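Arginyl-tRNA synthetase, putative (Plasmodium falciparum, PDB 5JLD) probably catalyses the ATP-dependent attachment of L-arginine to tRNA(Arg), releasing AMP and diphosphate, as a monomeric class I aminoacyl-tRNA synthetase. Local coordinates at residues A[311-316]-A[357-362]; A[9-14]-A[525-530]; A[139-144]-A[176-181]. One frame throughout, in Å; residues are numbered along the deposited sequence.

Contact 1: residues A[311-316]-A[357-362]; sequences VPLFLQ and ETIFDL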
loop_
_atom_site.group_PDB
_atom_site.type_symbol
_atom_site.label_atom_id
_atom_site.label_comp_id
_atom_site.label_asym_id
_atom_site.label_seq_id
_atom_site.Cartn_x
_atom_site.Cartn_y
_atom_site.Cartn_z
ATOM N N VAL A 311 -22.882 -8.946 15.737
ATOM C CA VAL A 311 -23.700 -8.833 14.536
ATOM C C VAL A 311 -23.500 -10.013 13.586
ATOM O O VAL A 311 -22.390 -10.255 13.111
ATOM C CB VAL A 311 -23.409 -7.523 13.779
ATOM C CG1 VAL A 311 -24.249 -7.447 12.494
ATOM C CG2 VAL A 311 -23.696 -6.319 14.676
ATOM N N PRO A 312 -24.580 -10.760 13.317
ATOM C CA PRO A 312 -24.517 -11.896 12.384
ATOM C C PRO A 312 -24.404 -11.490 10.905
ATOM O O PRO A 312 -24.766 -10.371 10.532
ATOM C CB PRO A 312 -25.848 -12.612 12.634
ATOM C CG PRO A 312 -26.764 -11.511 13.028
ATOM C CD PRO A 312 -25.947 -10.550 13.829
ATOM N N LEU A 313 -23.901 -12.396 10.073
ATOM C CA LEU A 313 -24.028 -12.233 8.619
ATOM C C LEU A 313 -25.403 -12.731 8.155
ATOM O O LEU A 313 -25.820 -13.838 8.489
ATOM C CB LEU A 313 -22.914 -12.977 7.879
ATOM C CG LEU A 313 -21.490 -12.592 8.319
ATOM C CD1 LEU A 313 -20.430 -13.451 7.610
ATOM C CD2 LEU A 313 -21.215 -11.098 8.100
ATOM N N PHE A 314 -26.114 -11.909 7.396
ATOM C CA PHE A 314 -27.411 -12.327 6.858
ATOM C C PHE A 314 -27.209 -12.918 5.453
ATOM O O PHE A 314 -26.811 -12.220 4.516
ATOM C CB PHE A 314 -28.390 -11.149 6.862
ATOM C CG PHE A 314 -28.677 -10.611 8.253
ATOM C CD1 PHE A 314 -27.764 -9.779 8.895
ATOM C CD2 PHE A 314 -29.851 -10.943 8.916
ATOM C CE1 PHE A 314 -28.016 -9.290 10.170
ATOM C CE2 PHE A 314 -30.113 -10.453 10.199
ATOM C CZ PHE A 314 -29.195 -9.627 10.824
ATOM N N LEU A 315 -27.439 -14.220 5.332
ATOM C CA LEU A 315 -27.105 -14.938 4.102
ATOM C C LEU A 315 -28.342 -15.332 3.284
ATOM O O LEU A 315 -28.309 -15.319 2.058
ATOM C CB LEU A 315 -26.259 -16.168 4.438
ATOM C CG LEU A 315 -24.972 -15.779 5.192
ATOM C CD1 LEU A 315 -24.109 -16.982 5.535
ATOM C CD2 LEU A 315 -24.171 -14.780 4.378
ATOM N N GLN A 316 -29.436 -15.677 3.955
ATOM C CA GLN A 316 -30.689 -15.885 3.237
ATOM C C GLN A 316 -31.808 -15.166 3.974
ATOM O O GLN A 316 -31.932 -15.315 5.178
ATOM C CB GLN A 316 -31.005 -17.380 3.081
ATOM C CG GLN A 316 -32.374 -17.678 2.419
ATOM C CD GLN A 316 -32.549 -19.153 2.017
ATOM O OE1 GLN A 316 -31.660 -19.766 1.404
ATOM N NE2 GLN A 316 -33.703 -19.724 2.360
ATOM N N GLU A 357 -14.086 -8.754 9.332
ATOM C CA GLU A 357 -13.536 -9.690 10.296
ATOM C C GLU A 357 -14.566 -10.805 10.487
ATOM O O GLU A 357 -14.211 -11.995 10.516
ATOM C CB GLU A 357 -13.182 -8.990 11.618
ATOM C CG GLU A 357 -11.882 -8.212 11.529
ATOM C CD GLU A 357 -11.323 -7.806 12.881
ATOM O OE1 GLU A 357 -12.091 -7.271 13.709
ATOM O OE2 GLU A 357 -10.113 -8.033 13.112
ATOM N N THR A 358 -15.841 -10.422 10.516
ATOM C CA THR A 358 -16.891 -11.435 10.692
ATOM C C THR A 358 -16.919 -12.360 9.474
ATOM O O THR A 358 -17.214 -13.549 9.589
ATOM C CB THR A 358 -18.293 -10.829 10.892
ATOM O OG1 THR A 358 -18.272 -9.864 11.953
ATOM C CG2 THR A 358 -19.296 -11.926 11.237
ATOM N N ILE A 359 -16.581 -11.825 8.305
ATOM C CA ILE A 359 -16.544 -12.690 7.137
ATOM C C ILE A 359 -15.360 -13.649 7.258
ATOM O O ILE A 359 -15.502 -14.852 6.977
ATOM C CB ILE A 359 -16.480 -11.876 5.833
ATOM C CG1 ILE A 359 -17.862 -11.256 5.564
ATOM C CG2 ILE A 359 -16.068 -12.772 4.641
ATOM C CD1 ILE A 359 -17.836 -10.066 4.653
ATOM N N PHE A 360 -14.219 -13.144 7.742
ATOM C CA PHE A 360 -13.006 -13.969 7.732
ATOM C C PHE A 360 -13.218 -15.139 8.689
ATOM O O PHE A 360 -12.944 -16.296 8.357
ATOM C CB PHE A 360 -11.773 -13.160 8.134
ATOM C CG PHE A 360 -11.423 -12.054 7.177
ATOM C CD1 PHE A 360 -11.962 -12.020 5.885
ATOM C CD2 PHE A 360 -10.547 -11.043 7.569
ATOM C CE1 PHE A 360 -11.644 -10.988 5.008
ATOM C CE2 PHE A 360 -10.210 -10.011 6.695
ATOM C CZ PHE A 360 -10.753 -9.984 5.410
ATOM N N ASP A 361 -13.744 -14.807 9.869
ATOM C CA ASP A 361 -14.129 -15.797 10.864
ATOM C C ASP A 361 -15.024 -16.907 10.273
ATOM O O ASP A 361 -14.865 -18.080 10.616
ATOM C CB ASP A 361 -14.832 -15.101 12.040
ATOM C CG ASP A 361 -15.148 -16.051 13.181
ATOM O OD1 ASP A 361 -14.207 -16.494 13.876
ATOM O OD2 ASP A 361 -16.347 -16.356 13.385
ATOM N N LEU A 362 -15.944 -16.561 9.375
ATOM C CA LEU A 362 -16.775 -17.623 8.776
ATOM C C LEU A 362 -15.941 -18.466 7.816
ATOM O O LEU A 362 -16.000 -19.707 7.830
ATOM C CB LEU A 362 -17.988 -17.042 8.044
ATOM C CG LEU A 362 -18.757 -18.008 7.125
ATOM C CD1 LEU A 362 -19.349 -19.199 7.899
ATOM C CD2 LEU A 362 -19.844 -17.261 6.336
#
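Segment 311-316 enters this contact through its backbone: the carbonyl O of Val311 lies 4.0 Å from CG2 of Thr358, while the valine side chain itself stays farther off. Two residues on, Leu313 carries most of the packing. With CG anti to its own carbonyl carbon (chi1 -55°), it slides alongside Thr358 in the opposite sense, so that its CG sits 3.7 Å from Thr358 CG2 and CD2 brushes the same methyl. Thr358 can offer that methyl because its OG1 is turned back to bond the carbonyl of Thr354, one turn earlier in helix 353-364. This helix follows strand 343-349 and leads to the neighbouring parallel strand 374-380, a beta-alpha-beta crossover of the Rossmann-type catalytic domain; strand 313-316 instead edges a small antiparallel sheet beside it. The side chains of Leu313 and Ile359 cross at about a right angle, with Leu313 CD1 3.9 Å from Ile359 CG1 and 4.1 Å from Leu362 CD2. Phe314 intervenes with its backbone N bonded to Asp325, and Leu315 again faces the helix, its CD1 4.3 Å from Leu362 CD2. Leu315 and Gln316 together oppose Ile302 in a classic beta bulge, and Leu315 also touches Leu286 and Leu289 of helix 282-292.

Contact 2: residues A[9-14]-A[525-530]; sequences CITKKI and IFYYIL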
loop_
_atom_site.group_PDB
_atom_site.type_symbol
_atom_site.label_atom_id
_atom_site.label_comp_id
_atom_site.label_asym_id
_atom_site.label_seq_id
_atom_site.Cartn_x
_atom_site.Cartn_y
_atom_site.Cartn_z
ATOM N N CYS A 9 17.680 -8.369 3.928
ATOM C CA CYS A 9 16.803 -7.717 4.886
ATOM C C CYS A 9 17.531 -7.598 6.229
ATOM O O CYS A 9 17.636 -8.567 6.975
ATOM C CB CYS A 9 15.478 -8.470 5.069
ATOM S SG CYS A 9 14.387 -7.703 6.330
ATOM N N ILE A 10 18.013 -6.400 6.535
ATOM C CA ILE A 10 18.906 -6.216 7.683
ATOM C C ILE A 10 18.222 -6.454 9.040
ATOM O O ILE A 10 18.804 -7.091 9.922
ATOM C CB ILE A 10 19.541 -4.811 7.654
ATOM C CG1 ILE A 10 20.478 -4.692 6.444
ATOM C CG2 ILE A 10 20.284 -4.525 8.953
ATOM C CD1 ILE A 10 21.113 -3.321 6.293
ATOM N N THR A 11 16.998 -5.957 9.218
ATOM C CA THR A 11 16.279 -6.208 10.472
ATOM C C THR A 11 16.211 -7.712 10.798
ATOM O O THR A 11 16.351 -8.092 11.959
ATOM C CB THR A 11 14.842 -5.617 10.441
ATOM O OG1 THR A 11 14.912 -4.188 10.439
ATOM C CG2 THR A 11 14.052 -6.056 11.651
ATOM N N LYS A 12 16.013 -8.553 9.773
ATOM C CA LYS A 12 15.869 -10.003 9.973
ATOM C C LYS A 12 17.213 -10.642 10.232
ATOM O O LYS A 12 17.328 -11.580 11.025
ATOM C CB LYS A 12 15.219 -10.683 8.754
ATOM C CG LYS A 12 13.702 -10.719 8.755
ATOM C CD LYS A 12 13.174 -11.601 7.593
ATOM C CE LYS A 12 13.177 -13.081 7.954
ATOM N NZ LYS A 12 11.983 -13.426 8.769
ATOM N N LYS A 13 18.227 -10.129 9.543
ATOM C CA LYS A 13 19.608 -10.559 9.746
ATOM C C LYS A 13 20.047 -10.362 11.212
ATOM O O LYS A 13 20.530 -11.293 11.899
ATOM C CB LYS A 13 20.526 -9.782 8.802
ATOM C CG LYS A 13 21.975 -10.226 8.849
ATOM C CD LYS A 13 22.845 -9.451 7.870
ATOM C CE LYS A 13 24.192 -10.151 7.713
ATOM N NZ LYS A 13 25.046 -9.557 6.650
ATOM N N ILE A 14 19.850 -9.142 11.690
ATOM C CA ILE A 14 20.226 -8.777 13.054
ATOM C C ILE A 14 19.362 -9.511 14.091
ATOM O O ILE A 14 19.875 -9.994 15.130
ATOM C CB ILE A 14 20.118 -7.270 13.256
ATOM C CG1 ILE A 14 21.232 -6.551 12.479
ATOM C CG2 ILE A 14 20.152 -6.939 14.724
ATOM C CD1 ILE A 14 21.266 -5.022 12.686
ATOM N N ILE A 525 11.199 -1.919 5.181
ATOM C CA ILE A 525 9.908 -1.295 4.887
ATOM C C ILE A 525 8.922 -2.342 4.344
ATOM O O ILE A 525 7.761 -2.403 4.760
ATOM C CB ILE A 525 10.047 -0.145 3.871
ATOM C CG1 ILE A 525 11.040 0.916 4.375
ATOM C CG2 ILE A 525 8.683 0.475 3.574
ATOM C CD1 ILE A 525 10.578 1.588 5.664
ATOM N N PHE A 526 9.406 -3.182 3.438
ATOM C CA PHE A 526 8.561 -4.196 2.821
ATOM C C PHE A 526 8.256 -5.297 3.819
ATOM O O PHE A 526 7.107 -5.760 3.922
ATOM C CB PHE A 526 9.227 -4.741 1.568
ATOM C CG PHE A 526 9.352 -3.712 0.493
ATOM C CD1 PHE A 526 8.314 -3.494 -0.401
ATOM C CD2 PHE A 526 10.485 -2.916 0.411
ATOM C CE1 PHE A 526 8.414 -2.517 -1.380
ATOM C CE2 PHE A 526 10.594 -1.932 -0.567
ATOM C CZ PHE A 526 9.560 -1.731 -1.461
ATOM N N TYR A 527 9.282 -5.676 4.583
ATOM C CA TYR A 527 9.097 -6.628 5.671
ATOM C C TYR A 527 7.931 -6.222 6.581
ATOM O O TYR A 527 7.070 -7.051 6.923
ATOM C CB TYR A 527 10.395 -6.757 6.477
ATOM C CG TYR A 527 10.266 -7.498 7.780
ATOM C CD1 TYR A 527 10.106 -8.882 7.806
ATOM C CD2 TYR A 527 10.316 -6.815 8.995
ATOM C CE1 TYR A 527 9.997 -9.575 9.015
ATOM C CE2 TYR A 527 10.227 -7.499 10.210
ATOM C CZ TYR A 527 10.065 -8.874 10.211
ATOM O OH TYR A 527 9.955 -9.543 11.403
ATOM N N TYR A 528 7.866 -4.950 6.960
ATOM C CA TYR A 528 6.763 -4.567 7.838
ATOM C C TYR A 528 5.424 -4.324 7.092
ATOM O O TYR A 528 4.348 -4.608 7.630
ATOM C CB TYR A 528 7.160 -3.355 8.660
ATOM C CG TYR A 528 8.045 -3.727 9.838
ATOM C CD1 TYR A 528 7.556 -4.522 10.871
ATOM C CD2 TYR A 528 9.371 -3.300 9.910
ATOM C CE1 TYR A 528 8.354 -4.870 11.956
ATOM C CE2 TYR A 528 10.182 -3.639 10.997
ATOM C CZ TYR A 528 9.663 -4.425 12.015
ATOM O OH TYR A 528 10.452 -4.778 13.092
ATOM N N ILE A 529 5.486 -3.827 5.859
ATOM C CA ILE A 529 4.266 -3.626 5.074
ATOM C C ILE A 529 3.509 -4.944 4.896
ATOM O O ILE A 529 2.296 -5.008 5.087
ATOM C CB ILE A 529 4.573 -3.020 3.701
ATOM C CG1 ILE A 529 4.757 -1.509 3.838
ATOM C CG2 ILE A 529 3.430 -3.274 2.737
ATOM C CD1 ILE A 529 4.968 -0.789 2.515
ATOM N N LEU A 530 4.231 -6.002 4.557
ATOM C CA LEU A 530 3.590 -7.308 4.407
ATOM C C LEU A 530 2.834 -7.704 5.682
ATOM O O LEU A 530 1.827 -8.415 5.629
ATOM C CB LEU A 530 4.634 -8.376 4.069
ATOM C CG LEU A 530 5.313 -8.318 2.703
ATOM C CD1 LEU A 530 6.198 -9.552 2.542
ATOM C CD2 LEU A 530 4.305 -8.199 1.551
#
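Tyr527 leaves helix 522-532 with CG anti to its backbone N (chi1 169°), which carries the side chain across to residues 9-14, where the axes of the short segments 10-14 and 525-530 stand nearly perpendicular, at 88°. Its CB meets the sulfur first, 4.1 Å from Cys9 SG. That same SG lies 5.0 Å from the centroid of the Tyr527 ring, an oblique sulfur-aromatic contact from the N-cap residue of helix 10-25. Further out, CD1 and CE1 meet the aliphatic part of Lys12, whose side chain crosses that of Tyr527 at about a right angle, CG 3.9 Å from CE1. On the other side CD2 stands 3.6 Å above the plane of the Tyr528 ring, over its centre, and CE2 lies 4.3 Å from Thr11 CG2. At the tip, OH makes a weak hydrogen bond with Lys531 NZ. Tyr528 extends the patch, its OH 4.1 Å from Thr11 CG2. A polar tie comes from just before segment 525-530, where OD1 of Asp524 accepts the backbone N-H of Thr11. The N-terminal and anticodon-binding domains are thus joined by sulfur, methyl and methylene groups around one tyrosine, a contact depending on shape and dispersion more than charge.

Contact 3: residues A[139-144]-A[176-181]; sequences SSPNIA and NHVGDW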
loop_
_atom_site.group_PDB
_atom_site.type_symbol
_atom_site.label_atom_id
_atom_site.label_comp_id
_atom_site.label_asym_id
_atom_site.label_seq_id
_atom_site.Cartn_x
_atom_site.Cartn_y
_atom_site.Cartn_z
ATOM N N SER A 139 -11.115 0.452 -4.370
ATOM C CA SER A 139 -11.893 1.492 -5.047
ATOM C C SER A 139 -13.393 1.328 -4.793
ATOM O O SER A 139 -13.983 2.104 -4.052
ATOM C CB SER A 139 -11.606 1.520 -6.549
ATOM O OG SER A 139 -12.053 2.731 -7.100
ATOM N N SER A 140 -14.008 0.336 -5.419
ATOM C CA SER A 140 -15.422 0.000 -5.158
ATOM C C SER A 140 -16.475 1.099 -5.454
ATOM O O SER A 140 -17.329 1.392 -4.613
ATOM C CB SER A 140 -15.567 -0.432 -3.695
ATOM O OG SER A 140 -14.607 -1.412 -3.367
ATOM N N PRO A 141 -16.452 1.694 -6.653
ATOM C CA PRO A 141 -17.546 2.641 -6.866
ATOM C C PRO A 141 -18.879 1.918 -7.076
ATOM O O PRO A 141 -18.902 0.688 -7.255
ATOM C CB PRO A 141 -17.128 3.378 -8.137
ATOM C CG PRO A 141 -16.356 2.358 -8.898
ATOM C CD PRO A 141 -15.598 1.557 -7.847
ATOM N N ASN A 142 -19.967 2.688 -7.051
ATOM C CA ASN A 142 -21.308 2.185 -7.348
ATOM C C ASN A 142 -21.835 2.788 -8.635
ATOM O O ASN A 142 -21.790 4.008 -8.802
ATOM C CB ASN A 142 -22.279 2.502 -6.209
ATOM C CG ASN A 142 -21.900 1.818 -4.913
ATOM O OD1 ASN A 142 -21.575 0.632 -4.899
ATOM N ND2 ASN A 142 -21.940 2.565 -3.813
ATOM N N ILE A 143 -22.338 1.932 -9.531
ATOM C CA ILE A 143 -22.983 2.368 -10.764
ATOM C C ILE A 143 -24.090 3.372 -10.459
ATOM O O ILE A 143 -24.807 3.233 -9.466
ATOM C CB ILE A 143 -23.584 1.164 -11.557
ATOM C CG1 ILE A 143 -22.518 0.091 -11.816
ATOM C CG2 ILE A 143 -24.278 1.629 -12.853
ATOM C CD1 ILE A 143 -21.338 0.523 -12.728
ATOM N N ALA A 144 -24.199 4.393 -11.307
ATOM C CA ALA A 144 -25.244 5.411 -11.212
ATOM C C ALA A 144 -25.137 6.228 -9.930
ATOM O O ALA A 144 -26.107 6.833 -9.489
ATOM C CB ALA A 144 -26.634 4.770 -11.325
ATOM N N ASN A 176 -11.741 -4.529 -8.787
ATOM C CA ASN A 176 -12.693 -3.492 -8.452
ATOM C C ASN A 176 -14.101 -4.079 -8.302
ATOM O O ASN A 176 -14.740 -4.355 -9.305
ATOM C CB ASN A 176 -12.664 -2.408 -9.539
ATOM C CG ASN A 176 -13.370 -1.137 -9.119
ATOM O OD1 ASN A 176 -13.970 -1.068 -8.043
ATOM N ND2 ASN A 176 -13.283 -0.114 -9.959
ATOM N N HIS A 177 -14.541 -4.275 -7.054
ATOM C CA HIS A 177 -15.853 -4.836 -6.696
ATOM C C HIS A 177 -16.931 -3.761 -6.822
ATOM O O HIS A 177 -17.417 -3.232 -5.823
ATOM C CB HIS A 177 -15.808 -5.409 -5.266
ATOM C CG HIS A 177 -17.027 -6.188 -4.852
ATOM N ND1 HIS A 177 -17.120 -7.553 -5.000
ATOM C CD2 HIS A 177 -18.163 -5.798 -4.216
ATOM C CE1 HIS A 177 -18.284 -7.968 -4.519
ATOM N NE2 HIS A 177 -18.925 -6.924 -4.028
ATOM N N VAL A 178 -17.279 -3.421 -8.061
ATOM C CA VAL A 178 -18.197 -2.315 -8.327
ATOM C C VAL A 178 -19.631 -2.689 -7.941
ATOM O O VAL A 178 -20.039 -3.843 -8.093
ATOM C CB VAL A 178 -18.123 -1.885 -9.815
ATOM C CG1 VAL A 178 -18.282 -3.086 -10.743
ATOM C CG2 VAL A 178 -19.153 -0.813 -10.138
ATOM N N GLY A 179 -20.384 -1.720 -7.413
ATOM C CA GLY A 179 -21.780 -1.937 -7.082
ATOM C C GLY A 179 -22.677 -1.865 -8.318
ATOM O O GLY A 179 -23.252 -0.820 -8.622
ATOM N N ASP A 180 -22.804 -2.979 -9.036
ATOM C CA ASP A 180 -23.547 -2.997 -10.297
ATOM C C ASP A 180 -24.769 -3.902 -10.219
ATOM O O ASP A 180 -25.271 -4.369 -11.236
ATOM C CB ASP A 180 -22.648 -3.466 -11.448
ATOM C CG ASP A 180 -22.150 -4.898 -11.259
ATOM O OD1 ASP A 180 -22.262 -5.438 -10.130
ATOM O OD2 ASP A 180 -21.644 -5.481 -12.246
ATOM N N TRP A 181 -25.243 -4.157 -9.009
ATOM C CA TRP A 181 -26.389 -5.023 -8.835
ATOM C C TRP A 181 -27.196 -4.559 -7.616
ATOM O O TRP A 181 -27.621 -5.354 -6.778
ATOM C CB TRP A 181 -25.927 -6.478 -8.702
ATOM C CG TRP A 181 -27.005 -7.489 -8.952
ATOM C CD1 TRP A 181 -27.634 -8.251 -8.009
ATOM C CD2 TRP A 181 -27.582 -7.858 -10.219
ATOM N NE1 TRP A 181 -28.566 -9.061 -8.602
ATOM C CE2 TRP A 181 -28.560 -8.842 -9.957
ATOM C CE3 TRP A 181 -27.372 -7.449 -11.542
ATOM C CZ2 TRP A 181 -29.320 -9.431 -10.965
ATOM C CZ3 TRP A 181 -28.135 -8.030 -12.546
ATOM C CH2 TRP A 181 -29.093 -9.016 -12.251
HETATM O O HOH W 1 -13.365 -2.954 -4.949
#
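Two loops that leave adjacent parallel strands, 133-137 and 171-176, run side by side here in nearly the same direction, 139-144 leading on to the HVGH form of the class I HIGH signature and helix 149-167. At the start, Asn176 reaches over with CG anti to its backbone N. Its OD1 accepts the backbone N-H of Ser140 at 3.0 Å, a bent bond (135°) whose donor stands above the carbonyl plane. The same OD1 also lies against CD of Pro141, the two side chains meeting tip to tip, and Asn176 ND2 is held in turn by Tyr263 OH, which also bonds Ser139 OG. One water joins the loops next: it accepts from Ser140 OG at 2.5 Å and from the backbone N of His177 at 2.7 Å.

The middle is a single parallel bridge pairing Asn142 with Gly179. Gly179 N gives the straightest bond, 2.8 Å to Pro141 O at 165° and in the carbonyl plane. Val178 CA adds a C-H...O contact of 3.3 Å to Pro141 O. Gly179 O answers by taking the N-H of Ile143 at 3.0 Å, but with this donor above the carbonyl plane. Because Gly179 bears no side chain, Asn142 OD1 can approach its CA to 3.4 Å. Apolar atoms flank the bridge: Ile143 CD1 packs 3.6 Å from Val178 CG2, and Ile143 CG1 lies beside CB of Asp180, whose carboxylate turns away to Ser276.

Sheet-like pairing is therefore prolonged past the C-terminal ends of the strands, where Rossmann-type folds place their active sites. Pro141 O, Gly179 O and Asn176 OD1 each take up an N-H of the partner loop, and the water serves that of His177. Together these bonds fix the register of the two loops just ahead of the HVGH motif.

Overall arrangement
Contacts 1 and 3 are both buried in the catalytic domain and belong to one parallel sheet system: helix 353-364 follows strand 343-349, the neighbour of strand 133-137. Their chemistry differs. In contact 1 a sheet edge meets a helix through aliphatic side chains; in contact 3 two loops are stitched by backbone and amide hydrogen bonds and a water. Contact 2, only partly buried, joins helices 10-25 and 522-532 outside that sheet, and the other two contacts are nested within the loop it closes. Its centre lies 36 Å from that of contact 3. There, as in contact 1, the segments meet without hydrogen bonds, but around tyrosine rings rather than aliphatic groups alone.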